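Local coordinates for protein periplasmic beta-glucosidase (Pseudomonas aeruginosa, PDB 6R5T) that probably hydrolyses terminal, non-reducing beta-D-glucosyl residues to release beta-D-glucose, as a periplasmic glycoside hydrolase of family 3, at residues V80-H84 and R85-P89; V155-R158 and A159-S163; D329-R332 and R333-K336; N345-S348 and R349-R352; A548-D551 and V552-E556. The protein carries 1 engineered substitution. One frame throughout, in Å; residues are numbered along the deposited sequence.

Interaction 1. Residues V80-H84 and R85-P89; sequences VAHGH and RTIFP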
loop_
_atom_site.group_PDB
_atom_site.type_symbol
_atom_site.label_atom_id
_atom_site.label_comp_id
_atom_site.label_asym_id
_atom_site.label_seq_id
_atom_site.Cartn_x
_atom_site.Cartn_y
_atom_site.Cartn_z
ATOM N N VAL A 80 11.771 -27.620 -2.296
ATOM C CA VAL A 80 11.456 -28.095 -3.648
ATOM C C VAL A 80 10.238 -27.292 -4.090
ATOM O O VAL A 80 9.130 -27.652 -3.807
ATOM C CB VAL A 80 11.264 -29.611 -3.686
ATOM C CG1 VAL A 80 10.965 -30.047 -5.066
ATOM C CG2 VAL A 80 12.492 -30.340 -3.192
ATOM N N ALA A 81 10.507 -26.116 -4.622
ATOM C CA ALA A 81 9.473 -25.090 -4.898
ATOM C C ALA A 81 8.888 -25.264 -6.302
ATOM O O ALA A 81 7.676 -25.171 -6.447
ATOM C CB ALA A 81 10.122 -23.741 -4.731
ATOM N N HIS A 82 9.741 -25.445 -7.317
ATOM C CA HIS A 82 9.318 -25.583 -8.727
ATOM C C HIS A 82 10.287 -26.535 -9.419
ATOM O O HIS A 82 10.713 -26.245 -10.536
ATOM C CB HIS A 82 9.213 -24.217 -9.425
ATOM C CG HIS A 82 10.450 -23.400 -9.446
ATOM N ND1 HIS A 82 11.250 -23.310 -10.548
ATOM C CD2 HIS A 82 11.026 -22.640 -8.501
ATOM C CE1 HIS A 82 12.278 -22.514 -10.282
ATOM N NE2 HIS A 82 12.186 -22.114 -9.016
ATOM N N GLY A 83 10.626 -27.622 -8.725
ATOM C CA GLY A 83 11.596 -28.586 -9.270
ATOM C C GLY A 83 12.607 -28.937 -8.245
ATOM O O GLY A 83 12.941 -28.101 -7.394
ATOM N N HIS A 84 13.137 -30.161 -8.330
ATOM C CA HIS A 84 14.243 -30.612 -7.482
ATOM C C HIS A 84 15.571 -30.538 -8.211
ATOM O O HIS A 84 16.355 -29.678 -7.920
ATOM C CB HIS A 84 13.902 -31.997 -6.904
ATOM C CG HIS A 84 14.998 -32.484 -6.047
ATOM N ND1 HIS A 84 15.428 -31.759 -4.985
ATOM C CD2 HIS A 84 15.789 -33.582 -6.126
ATOM C CE1 HIS A 84 16.432 -32.390 -4.394
ATOM N NE2 HIS A 84 16.685 -33.512 -5.071
ATOM N N ARG A 85 15.771 -31.395 -9.208
ATOM C CA ARG A 85 16.962 -31.341 -10.093
ATOM C C ARG A 85 16.552 -30.878 -11.485
ATOM O O ARG A 85 17.277 -30.038 -12.025
ATOM C CB ARG A 85 17.666 -32.709 -10.146
ATOM C CG ARG A 85 18.500 -33.015 -8.920
ATOM C CD ARG A 85 19.144 -34.419 -8.901
ATOM N NE ARG A 85 18.163 -35.419 -8.522
ATOM C CZ ARG A 85 17.433 -36.159 -9.331
ATOM N NH1 ARG A 85 17.593 -36.095 -10.645
ATOM N NH2 ARG A 85 16.484 -36.946 -8.849
ATOM N N THR A 86 15.432 -31.366 -12.001
ATOM C CA THR A 86 14.851 -30.826 -13.241
ATOM C C THR A 86 13.994 -29.627 -12.812
ATOM O O THR A 86 12.984 -29.822 -12.135
ATOM C CB THR A 86 14.016 -31.825 -14.018
ATOM O OG1 THR A 86 14.770 -33.012 -14.245
ATOM C CG2 THR A 86 13.571 -31.235 -15.313
ATOM N N ILE A 87 14.443 -28.435 -13.163
ATOM C CA ILE A 87 13.736 -27.211 -12.705
ATOM C C ILE A 87 12.691 -26.810 -13.738
ATOM O O ILE A 87 12.980 -26.607 -14.910
ATOM C CB ILE A 87 14.750 -26.118 -12.388
ATOM C CG1 ILE A 87 15.836 -26.618 -11.422
ATOM C CG2 ILE A 87 14.011 -24.904 -11.856
ATOM C CD1 ILE A 87 15.303 -27.379 -10.198
ATOM N N PHE A 88 11.466 -26.672 -13.269
ATOM C CA PHE A 88 10.337 -26.168 -14.029
ATOM C C PHE A 88 10.355 -24.654 -13.944
ATOM O O PHE A 88 11.100 -24.043 -13.201
ATOM C CB PHE A 88 9.050 -26.785 -13.484
ATOM C CG PHE A 88 8.983 -28.279 -13.690
ATOM C CD1 PHE A 88 8.501 -28.820 -14.869
ATOM C CD2 PHE A 88 9.445 -29.141 -12.716
ATOM C CE1 PHE A 88 8.516 -30.193 -15.086
ATOM C CE2 PHE A 88 9.461 -30.515 -12.921
ATOM C CZ PHE A 88 8.991 -31.038 -14.110
ATOM N N PRO A 89 9.472 -23.993 -14.703
ATOM C CA PRO A 89 9.309 -22.551 -14.485
ATOM C C PRO A 89 8.999 -22.248 -13.026
ATOM O O PRO A 89 8.416 -23.062 -12.327
ATOM C CB PRO A 89 8.089 -22.179 -15.340
ATOM C CG PRO A 89 8.115 -23.230 -16.446
ATOM C CD PRO A 89 8.616 -24.484 -15.762
HETATM O O HOH W 1 12.053 -31.765 -10.517
#
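His82 ND1 donates to the carbonyl O of Phe88 at 2.8 Å. The bond is fairly straight, 158° at the hydrogen. Phe88 O lies close to the plane of the imidazole, at its edge, while the nitrogen stands above the plane of the Phe88 carbonyl. With chi1 at 58°, CG of His82 sits between its own backbone N and carbonyl carbon, and the ring reaches across to the returning chain. There its CE1 meets Ile87 CG2 at 3.3 Å. The far nitrogen, NE2, bonds Ser397 O, so both ring nitrogens are used and the rotation of the ring is fixed. The backbone answers in the other direction, with Phe88 N giving a hydrogen bond to His82 O at 2.9 Å. These bonds close a buried loop between strand 75-78 and helix 91-95 of the family 3 N-terminal barrel domain. Gly83 lets the two arms come close: its CA is 3.4 Å from Thr86 O, and phi of 133° suits glycine. A water bridges His84 N and Thr86 O nearer the bend. Beyond it, His84 NE2 and Arg85 NE both bond OD2 of Asp117, and Thr86 OG1 bonds Glu113.

Interaction 2. Residues V155-R158 and A159-S163; sequences VMVR and AYQGS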
loop_
_atom_site.group_PDB
_atom_site.type_symbol
_atom_site.label_atom_id
_atom_site.label_comp_id
_atom_site.label_asym_id
_atom_site.label_seq_id
_atom_site.Cartn_x
_atom_site.Cartn_y
_atom_site.Cartn_z
ATOM N N VAL A 155 -4.078 -28.747 -5.859
ATOM C CA VAL A 155 -3.431 -29.591 -6.906
ATOM C C VAL A 155 -1.992 -29.945 -6.535
ATOM O O VAL A 155 -1.567 -31.106 -6.648
ATOM C CB VAL A 155 -3.485 -28.855 -8.263
ATOM C CG1 VAL A 155 -2.574 -29.483 -9.276
ATOM C CG2 VAL A 155 -4.901 -28.796 -8.765
ATOM N N MET A 156 -1.219 -28.979 -6.075
ATOM C CA MET A 156 0.180 -29.175 -5.707
ATOM C C MET A 156 0.253 -30.162 -4.534
ATOM O O MET A 156 1.057 -31.089 -4.593
ATOM C CB MET A 156 0.802 -27.862 -5.244
ATOM C CG MET A 156 0.991 -26.822 -6.360
ATOM S SD MET A 156 2.358 -27.183 -7.440
ATOM C CE MET A 156 3.782 -27.164 -6.361
ATOM N N VAL A 157 -0.557 -29.959 -3.524
ATOM C CA VAL A 157 -0.533 -30.887 -2.363
ATOM C C VAL A 157 -0.841 -32.322 -2.813
ATOM O O VAL A 157 -0.122 -33.259 -2.436
ATOM C CB VAL A 157 -1.511 -30.428 -1.296
ATOM C CG1 VAL A 157 -1.694 -31.471 -0.221
ATOM C CG2 VAL A 157 -1.024 -29.115 -0.692
ATOM N N ARG A 158 -1.902 -32.504 -3.572
ATOM C CA ARG A 158 -2.292 -33.863 -4.033
ATOM C C ARG A 158 -1.203 -34.481 -4.882
ATOM O O ARG A 158 -0.933 -35.728 -4.755
ATOM C CB ARG A 158 -3.649 -33.808 -4.708
ATOM C CG ARG A 158 -4.786 -33.508 -3.742
ATOM C CD ARG A 158 -6.141 -33.672 -4.404
ATOM N NE ARG A 158 -6.360 -32.696 -5.451
ATOM C CZ ARG A 158 -6.922 -31.488 -5.309
ATOM N NH1 ARG A 158 -7.370 -31.053 -4.139
ATOM N NH2 ARG A 158 -7.030 -30.719 -6.375
ATOM N N ALA A 159 -0.562 -33.700 -5.750
ATOM C CA ALA A 159 0.479 -34.217 -6.644
ATOM C C ALA A 159 1.711 -34.635 -5.854
ATOM O O ALA A 159 2.330 -35.673 -6.181
ATOM C CB ALA A 159 0.764 -33.194 -7.705
ATOM N N TYR A 160 2.098 -33.862 -4.846
ATOM C CA TYR A 160 3.270 -34.207 -4.017
ATOM C C TYR A 160 2.990 -35.473 -3.225
ATOM O O TYR A 160 3.866 -36.366 -3.178
ATOM C CB TYR A 160 3.619 -33.081 -3.038
ATOM C CG TYR A 160 4.267 -31.831 -3.604
ATOM C CD1 TYR A 160 5.185 -31.852 -4.629
ATOM C CD2 TYR A 160 4.063 -30.608 -2.987
ATOM C CE1 TYR A 160 5.864 -30.728 -5.055
ATOM C CE2 TYR A 160 4.703 -29.452 -3.432
ATOM C CZ TYR A 160 5.639 -29.516 -4.437
ATOM O OH TYR A 160 6.317 -28.406 -4.862
ATOM N N GLN A 161 1.819 -35.553 -2.596
ATOM C CA GLN A 161 1.572 -36.580 -1.538
ATOM C C GLN A 161 1.034 -37.881 -2.139
ATOM O O GLN A 161 1.119 -38.930 -1.447
ATOM C CB GLN A 161 0.653 -36.015 -0.468
ATOM C CG GLN A 161 1.239 -34.770 0.192
ATOM C CD GLN A 161 0.615 -34.392 1.516
ATOM O OE1 GLN A 161 1.242 -33.707 2.345
ATOM N NE2 GLN A 161 -0.640 -34.785 1.709
ATOM N N GLY A 162 0.525 -37.829 -3.364
ATOM C CA GLY A 162 -0.002 -39.041 -4.042
ATOM C C GLY A 162 -1.174 -39.655 -3.301
ATOM O O GLY A 162 -1.812 -39.022 -2.447
ATOM N N SER A 163 -1.449 -40.931 -3.573
ATOM C CA SER A 163 -2.545 -41.662 -2.886
ATOM C C SER A 163 -2.064 -42.182 -1.524
ATOM O O SER A 163 -2.914 -42.473 -0.697
ATOM C CB SER A 163 -3.079 -42.811 -3.724
ATOM O OG SER A 163 -2.027 -43.686 -4.071
HETATM O O HOH W 2 -2.681 -36.682 -2.404
#
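The C-terminal end of helix 146-161, in the barrel domain of this family 3 hydrolase, forms this contact. Its last turns are held by regular i to i+4 backbone bonds. One of them runs from Tyr160 N to Met156 O at 3.0 Å, and another from Gln161 N to Val157 O. The side chains of these pairs follow the same spacing. Met156 and Tyr160 lie side by side and point the same way. The methionine chain bends at chi2 (-76°) and again at chi3 (-61°), which folds its methyl back onto the phenol end of the tyrosine. CE of Met156 is 3.2 Å from OH of Tyr160 and 3.6 Å from its CZ. Val157 CG1 runs alongside the amide of Gln161 in a looser way, 4.0 Å from NE2. Gly162 ends the helix with positive phi, and its N still reaches Arg158 O at 2.9 Å. A water links that same carbonyl to Gly162 O. Helix 100-116 packs against Met156, Ala159 and Tyr160, and the hydroxyl of Tyr160 bonds Ser124 OG. Gln161 OE1 takes the backbone N-H groups of Ala173 and Gly217, and its NE2 gives to Gly215 O. These three bonds satisfy the buried amide of Gln161 and fix its rotation, which links the helix end to strand 172-178 and to the chain just before strand 218-221.

Interaction 3. Residues D329-R332 and R333-K336; sequences DPYR and RLGK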
loop_
_atom_site.group_PDB
_atom_site.type_symbol
_atom_site.label_atom_id
_atom_site.label_comp_id
_atom_site.label_asym_id
_atom_site.label_seq_id
_atom_site.Cartn_x
_atom_site.Cartn_y
_atom_site.Cartn_z
ATOM N N ASP A 329 9.717 -48.390 7.657
ATOM C CA ASP A 329 11.060 -48.528 7.077
ATOM C C ASP A 329 11.665 -47.144 6.946
ATOM O O ASP A 329 11.310 -46.400 6.022
ATOM C CB ASP A 329 11.020 -49.227 5.716
ATOM C CG ASP A 329 12.377 -49.379 5.031
ATOM O OD1 ASP A 329 13.433 -49.124 5.671
ATOM O OD2 ASP A 329 12.355 -49.728 3.829
ATOM N N PRO A 330 12.635 -46.818 7.814
ATOM C CA PRO A 330 13.315 -45.525 7.795
ATOM C C PRO A 330 14.091 -45.305 6.495
ATOM O O PRO A 330 14.494 -44.138 6.224
ATOM C CB PRO A 330 14.257 -45.515 8.991
ATOM C CG PRO A 330 14.144 -46.875 9.635
ATOM C CD PRO A 330 13.086 -47.673 8.926
ATOM N N TYR A 331 14.354 -46.395 5.739
ATOM C CA TYR A 331 15.143 -46.338 4.483
ATOM C C TYR A 331 14.254 -46.484 3.249
ATOM O O TYR A 331 14.799 -46.721 2.157
ATOM C CB TYR A 331 16.278 -47.376 4.498
ATOM C CG TYR A 331 17.278 -47.151 5.604
ATOM C CD1 TYR A 331 18.332 -46.278 5.459
ATOM C CD2 TYR A 331 17.106 -47.752 6.840
ATOM C CE1 TYR A 331 19.248 -46.056 6.470
ATOM C CE2 TYR A 331 17.991 -47.524 7.882
ATOM C CZ TYR A 331 19.069 -46.681 7.697
ATOM O OH TYR A 331 19.958 -46.445 8.696
ATOM N N ARG A 332 12.953 -46.278 3.373
ATOM C CA ARG A 332 12.021 -46.552 2.243
ATOM C C ARG A 332 12.289 -45.629 1.051
ATOM O O ARG A 332 12.014 -46.065 -0.086
ATOM C CB ARG A 332 10.580 -46.472 2.705
ATOM C CG ARG A 332 10.128 -45.086 3.164
ATOM C CD ARG A 332 8.855 -45.113 3.968
ATOM N NE ARG A 332 7.791 -45.800 3.267
ATOM C CZ ARG A 332 7.353 -47.048 3.504
ATOM N NH1 ARG A 332 7.808 -47.748 4.521
ATOM N NH2 ARG A 332 6.406 -47.559 2.762
ATOM N N ARG A 333 12.866 -44.436 1.261
ATOM C CA ARG A 333 13.227 -43.530 0.139
ATOM C C ARG A 333 14.731 -43.576 -0.140
ATOM O O ARG A 333 15.226 -42.732 -0.892
ATOM C CB ARG A 333 12.735 -42.108 0.473
ATOM C CG ARG A 333 11.226 -42.033 0.570
ATOM C CD ARG A 333 10.753 -40.581 0.815
ATOM N NE ARG A 333 9.324 -40.600 0.784
ATOM C CZ ARG A 333 8.516 -40.976 1.779
ATOM N NH1 ARG A 333 8.965 -41.166 3.006
ATOM N NH2 ARG A 333 7.235 -41.041 1.553
ATOM N N LEU A 334 15.469 -44.535 0.463
ATOM C CA LEU A 334 16.954 -44.531 0.424
ATOM C C LEU A 334 17.521 -45.795 -0.237
ATOM O O LEU A 334 18.723 -45.968 -0.153
ATOM C CB LEU A 334 17.443 -44.342 1.851
ATOM C CG LEU A 334 17.116 -42.969 2.420
ATOM C CD1 LEU A 334 17.418 -42.899 3.897
ATOM C CD2 LEU A 334 17.904 -41.914 1.664
ATOM N N GLY A 335 16.673 -46.593 -0.857
ATOM C CA GLY A 335 17.038 -47.871 -1.514
ATOM C C GLY A 335 17.602 -48.869 -0.513
ATOM O O GLY A 335 17.340 -48.717 0.722
ATOM N N LYS A 336 18.402 -49.817 -1.020
ATOM C CA LYS A 336 19.052 -50.909 -0.228
ATOM C C LYS A 336 20.502 -50.557 0.079
ATOM O O LYS A 336 21.142 -49.864 -0.709
ATOM C CB LYS A 336 19.080 -52.231 -1.004
ATOM C CG LYS A 336 17.804 -52.622 -1.744
ATOM C CD LYS A 336 16.755 -53.281 -0.882
ATOM C CE LYS A 336 15.509 -52.447 -0.670
ATOM N NZ LYS A 336 14.393 -53.276 -0.155
HETATM O O HOH W 3 13.724 -43.174 3.684
HETATM O O HOH W 4 13.945 -46.235 -2.078
#
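Tyr331 and Leu334 meet through CD1 of the ring and CD1 of the leucine, 3.8 Å apart. The approach is oblique. The two residues are the ends of a type I beta turn, closed by Leu334 N donating to Tyr331 O at 2.8 Å. That nitrogen stands well above the carbonyl plane. The turn overlaps an earlier type I turn, Asp329 to Arg332, sharing Tyr331 and Arg332. The earlier turn starts with an Asx turn: Tyr331 N bonds Asp329 OD1 at 2.9 Å, from above the carboxylate plane. Arg332 and Arg333 run side by side and point the same way, with their guanidinium planes 54° apart. Each is held by acceptors elsewhere: Arg333 NH1 forms a salt bridge with Asp120, and Arg332 NE bonds Ala166 O. The phenol of Tyr331 bonds Asp63 on helix 55-65, and Leu334 packs on Ile58 of the same helix. These contacts join the overlapping turns, in the loop after helix 307-323, to helix 55-65 of the barrel domain. Two waters bridge backbone groups. One accepts from Arg333 N and donates to Pro330 O. The other accepts from Gly335 N at 3.0 Å and donates to Arg332 O at 2.8 Å.

Interaction 4. Residues N345-S348 and R349-R352; sequences NAES and RLHR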
loop_
_atom_site.group_PDB
_atom_site.type_symbol
_atom_site.label_atom_id
_atom_site.label_comp_id
_atom_site.label_asym_id
_atom_site.label_seq_id
_atom_site.Cartn_x
_atom_site.Cartn_y
_atom_site.Cartn_z
ATOM N N ASN A 345 23.540 -36.420 -10.113
ATOM C CA ASN A 345 23.235 -35.420 -11.167
ATOM C C ASN A 345 23.305 -36.047 -12.556
ATOM O O ASN A 345 23.371 -35.295 -13.555
ATOM C CB ASN A 345 24.169 -34.236 -11.031
ATOM C CG ASN A 345 23.933 -33.480 -9.752
ATOM O OD1 ASN A 345 24.862 -33.320 -8.948
ATOM N ND2 ASN A 345 22.693 -33.052 -9.541
ATOM N N ALA A 346 23.246 -37.374 -12.661
ATOM C CA ALA A 346 23.243 -38.013 -13.992
ATOM C C ALA A 346 22.113 -37.464 -14.868
ATOM O O ALA A 346 20.951 -37.340 -14.417
ATOM C CB ALA A 346 23.115 -39.515 -13.887
ATOM N N GLU A 347 22.397 -37.318 -16.155
ATOM C CA GLU A 347 21.381 -36.945 -17.168
ATOM C C GLU A 347 20.200 -37.880 -17.152
ATOM O O GLU A 347 19.074 -37.422 -17.353
ATOM C CB GLU A 347 21.932 -37.051 -18.587
ATOM C CG GLU A 347 22.476 -35.782 -19.074
ATOM C CD GLU A 347 21.483 -34.616 -19.206
ATOM O OE1 GLU A 347 20.372 -34.727 -19.839
ATOM O OE2 GLU A 347 21.930 -33.622 -18.795
ATOM N N SER A 348 20.431 -39.190 -16.966
ATOM C CA SER A 348 19.331 -40.161 -17.068
ATOM C C SER A 348 18.382 -40.005 -15.897
ATOM O O SER A 348 17.291 -40.605 -15.992
ATOM C CB SER A 348 19.838 -41.592 -17.101
ATOM O OG SER A 348 20.597 -41.827 -15.938
ATOM N N ARG A 349 18.724 -39.230 -14.867
ATOM C CA ARG A 349 17.815 -39.058 -13.704
ATOM C C ARG A 349 16.991 -37.766 -13.883
ATOM O O ARG A 349 16.121 -37.475 -13.024
ATOM C CB ARG A 349 18.643 -38.980 -12.413
ATOM C CG ARG A 349 19.450 -40.248 -12.155
ATOM C CD ARG A 349 20.101 -40.228 -10.807
ATOM N NE ARG A 349 19.146 -40.537 -9.759
ATOM C CZ ARG A 349 18.900 -39.812 -8.652
ATOM N NH1 ARG A 349 19.473 -38.650 -8.435
ATOM N NH2 ARG A 349 18.049 -40.266 -7.749
ATOM N N LEU A 350 17.260 -36.992 -14.937
ATOM C CA LEU A 350 16.434 -35.782 -15.228
ATOM C C LEU A 350 15.160 -36.146 -15.976
ATOM O O LEU A 350 14.937 -37.327 -16.423
ATOM C CB LEU A 350 17.248 -34.779 -16.013
ATOM C CG LEU A 350 18.470 -34.191 -15.326
ATOM C CD1 LEU A 350 19.202 -33.296 -16.284
ATOM C CD2 LEU A 350 18.117 -33.399 -14.069
ATOM N N HIS A 351 14.271 -35.167 -16.065
ATOM C CA HIS A 351 12.968 -35.283 -16.730
ATOM C C HIS A 351 12.842 -34.117 -17.701
ATOM O O HIS A 351 11.909 -33.283 -17.528
ATOM C CB HIS A 351 11.822 -35.384 -15.730
ATOM C CG HIS A 351 11.871 -36.621 -14.907
ATOM N ND1 HIS A 351 12.670 -36.731 -13.787
ATOM C CD2 HIS A 351 11.292 -37.828 -15.105
ATOM C CE1 HIS A 351 12.587 -37.976 -13.320
ATOM N NE2 HIS A 351 11.754 -38.676 -14.123
ATOM N N ARG A 352 13.726 -34.077 -18.703
ATOM C CA ARG A 352 13.769 -32.899 -19.606
ATOM C C ARG A 352 12.506 -32.816 -20.445
ATOM O O ARG A 352 12.091 -31.694 -20.718
ATOM C CB ARG A 352 15.009 -32.881 -20.485
ATOM C CG ARG A 352 16.306 -32.687 -19.723
ATOM C CD ARG A 352 17.454 -32.636 -20.670
ATOM N NE ARG A 352 18.736 -32.453 -20.031
ATOM C CZ ARG A 352 19.240 -31.298 -19.639
ATOM N NH1 ARG A 352 18.542 -30.194 -19.817
ATOM N NH2 ARG A 352 20.417 -31.212 -19.056
#
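Glu347 and Arg352 form a side-on, two-pronged salt bridge, tightly bonded although Glu347 is exposed. Arg352 NE gives to Glu347 OE1 at 2.8 Å, and NH2 gives to OE2 at 2.9 Å. Both bonds are nearly straight, 171° and 174° at the hydrogens. Each carboxylate oxygen uses its syn lone pair, and the two flat groups are almost coplanar, 6° apart. The arginine chain is extended from CG to NE, while the glutamate bends at chi2 to meet it. The two bonds hold the carboxylate and guanidinium edge to edge in a common plane. Leu350 is the buried part, its CD1 beside the carboxylate, 3.7 Å from Glu347 OE2. The backbone is held by two short-range bonds of a 3-10 turn, Arg349 N to Ala346 O at 3.0 Å and Leu350 N to Glu347 O at 3.1 Å. Packing is looser elsewhere. Ala346 CB only approaches Arg349 CG at 4.1 Å, and Ser348 joins Glu347 on the solvent side. The guanidinium of Arg349 turns away to form a salt bridge with Asp117. Arg352 has further partners in Glu544, through NH1, and Gln406 O, through NH2. The segment leads into helix 352-362, with His351 at its N-cap position. His351 also packs on Ile109 and Leu112 of helix 100-116, and Leu350 packs on Thr86 of the loop after strand 75-78.

Interaction 5. Residues A548-D551 and V552-E556; sequences AIAD and VLFGE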
loop_
_atom_site.group_PDB
_atom_site.type_symbol
_atom_site.label_atom_id
_atom_site.label_comp_id
_atom_site.label_asym_id
_atom_site.label_seq_id
_atom_site.Cartn_x
_atom_site.Cartn_y
_atom_site.Cartn_z
ATOM N N ALA A 548 12.061 -24.470 -24.710
ATOM C CA ALA A 548 10.626 -24.149 -24.747
ATOM C C ALA A 548 10.431 -22.769 -25.408
ATOM O O ALA A 548 9.473 -22.564 -26.174
ATOM C CB ALA A 548 10.041 -24.235 -23.369
ATOM N N ILE A 549 11.317 -21.822 -25.098
ATOM C CA ILE A 549 11.246 -20.462 -25.681
ATOM C C ILE A 549 11.471 -20.539 -27.198
ATOM O O ILE A 549 10.672 -19.987 -27.959
ATOM C CB ILE A 549 12.205 -19.515 -24.953
ATOM C CG1 ILE A 549 11.765 -19.308 -23.501
ATOM C CG2 ILE A 549 12.319 -18.211 -25.704
ATOM C CD1 ILE A 549 12.788 -18.671 -22.666
ATOM N N ALA A 550 12.496 -21.263 -27.657
ATOM C CA ALA A 550 12.686 -21.452 -29.098
ATOM C C ALA A 550 11.480 -22.147 -29.729
ATOM O O ALA A 550 11.118 -21.755 -30.833
ATOM C CB ALA A 550 13.972 -22.185 -29.358
ATOM N N ASP A 551 10.855 -23.122 -29.076
ATOM C CA ASP A 551 9.660 -23.799 -29.591
ATOM C C ASP A 551 8.582 -22.761 -29.890
ATOM O O ASP A 551 7.930 -22.874 -30.927
ATOM C CB ASP A 551 9.157 -24.834 -28.595
ATOM C CG ASP A 551 10.030 -26.077 -28.472
ATOM O OD1 ASP A 551 10.884 -26.315 -29.400
ATOM O OD2 ASP A 551 9.889 -26.752 -27.429
ATOM N N VAL A 552 8.388 -21.769 -29.017
ATOM C CA VAL A 552 7.357 -20.744 -29.247
ATOM C C VAL A 552 7.828 -19.793 -30.319
ATOM O O VAL A 552 7.024 -19.499 -31.212
ATOM C CB VAL A 552 7.015 -20.014 -27.941
ATOM C CG1 VAL A 552 6.374 -18.661 -28.221
ATOM C CG2 VAL A 552 6.148 -20.950 -27.137
ATOM N N LEU A 553 9.059 -19.320 -30.264
ATOM C CA LEU A 553 9.538 -18.300 -31.216
ATOM C C LEU A 553 9.493 -18.813 -32.660
ATOM O O LEU A 553 9.169 -18.012 -33.553
ATOM C CB LEU A 553 10.958 -17.854 -30.855
ATOM C CG LEU A 553 11.049 -17.013 -29.579
ATOM C CD1 LEU A 553 12.500 -16.821 -29.215
ATOM C CD2 LEU A 553 10.308 -15.676 -29.706
ATOM N N PHE A 554 9.675 -20.105 -32.872
ATOM C CA PHE A 554 9.681 -20.660 -34.247
ATOM C C PHE A 554 8.353 -21.331 -34.594
ATOM O O PHE A 554 8.203 -21.840 -35.734
ATOM C CB PHE A 554 10.896 -21.574 -34.408
ATOM C CG PHE A 554 12.202 -20.847 -34.440
ATOM C CD1 PHE A 554 12.468 -19.906 -35.409
ATOM C CD2 PHE A 554 13.176 -21.116 -33.507
ATOM C CE1 PHE A 554 13.670 -19.225 -35.451
ATOM C CE2 PHE A 554 14.383 -20.448 -33.560
ATOM C CZ PHE A 554 14.620 -19.478 -34.505
ATOM N N GLY A 555 7.371 -21.247 -33.713
ATOM C CA GLY A 555 5.976 -21.660 -33.991
ATOM C C GLY A 555 5.749 -23.144 -33.902
ATOM O O GLY A 555 4.665 -23.594 -34.290
ATOM N N GLU A 556 6.637 -23.860 -33.242
ATOM C CA GLU A 556 6.400 -25.278 -32.906
ATOM C C GLU A 556 5.310 -25.324 -31.844
ATOM O O GLU A 556 4.595 -26.293 -31.785
ATOM C CB GLU A 556 7.650 -25.989 -32.400
ATOM C CG GLU A 556 8.916 -25.709 -33.189
ATOM C CD GLU A 556 9.052 -26.448 -34.511
ATOM O OE1 GLU A 556 10.109 -26.272 -35.168
ATOM O OE2 GLU A 556 8.113 -27.194 -34.881
#
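The Phe554 ring meets the carbonyl O of Ala550 obliquely, with its CD2 3.4 Å from that oxygen. CB of Ala550 is farther, 4.4 Å from the same CD2. Leu414, Ala417 and Val418 of helix 410-418 also pack on this ring. Chi1 of -70° places the ring beside its own backbone N, which itself bonds Ala550 O at 3.0 Å. One residue earlier along the helix, Ile549 and Leu553 lie side by side and point the same way, CG2 to CD1 at 3.8 Å. Both face Val516 of strand 513-518. Leu553 N bonds Ile549 O at 2.9 Å, part of the regular bonding of helix 545-553. The helix ends in a Schellman motif. Gly555 takes positive phi, its N bonds Val552 O at 3.1 Å, and Glu556 N turns back to Asp551 O in a short but bent, weak bond. CB of Glu556 is 3.5 Å from that oxygen. The two acids themselves point to different bases: Asp551 forms salt bridges with Arg356 and Arg360 of helix 352-362, and Glu556 pairs with Lys377. The two arginines probably favour an ionised Asp551, while the Ile549, Leu553 and Phe554 side is held by apolar packing.

In the fold
Interactions 1 and 5 are buried, 2 and 3 partly so, and 4 lies at the surface. Interaction 1 is the hub. Val80 O probably bonds Tyr160 OH of interaction 2, while Thr86 OG1 and Arg85 NH1 reach His351 N and Arg349 O of interaction 4. Helix 100-116 is shared by all three of these contacts. Interactions 3 and 4 lie on the same long loop, yet their centres are about 21 Å apart. Helix 352-362, which begins in interaction 4, also touches interactions 1 and 5. Interactions 2 and 5 are both helix ends closed by glycine, whereas 3 relies on turns and waters and 4 on a salt bridge.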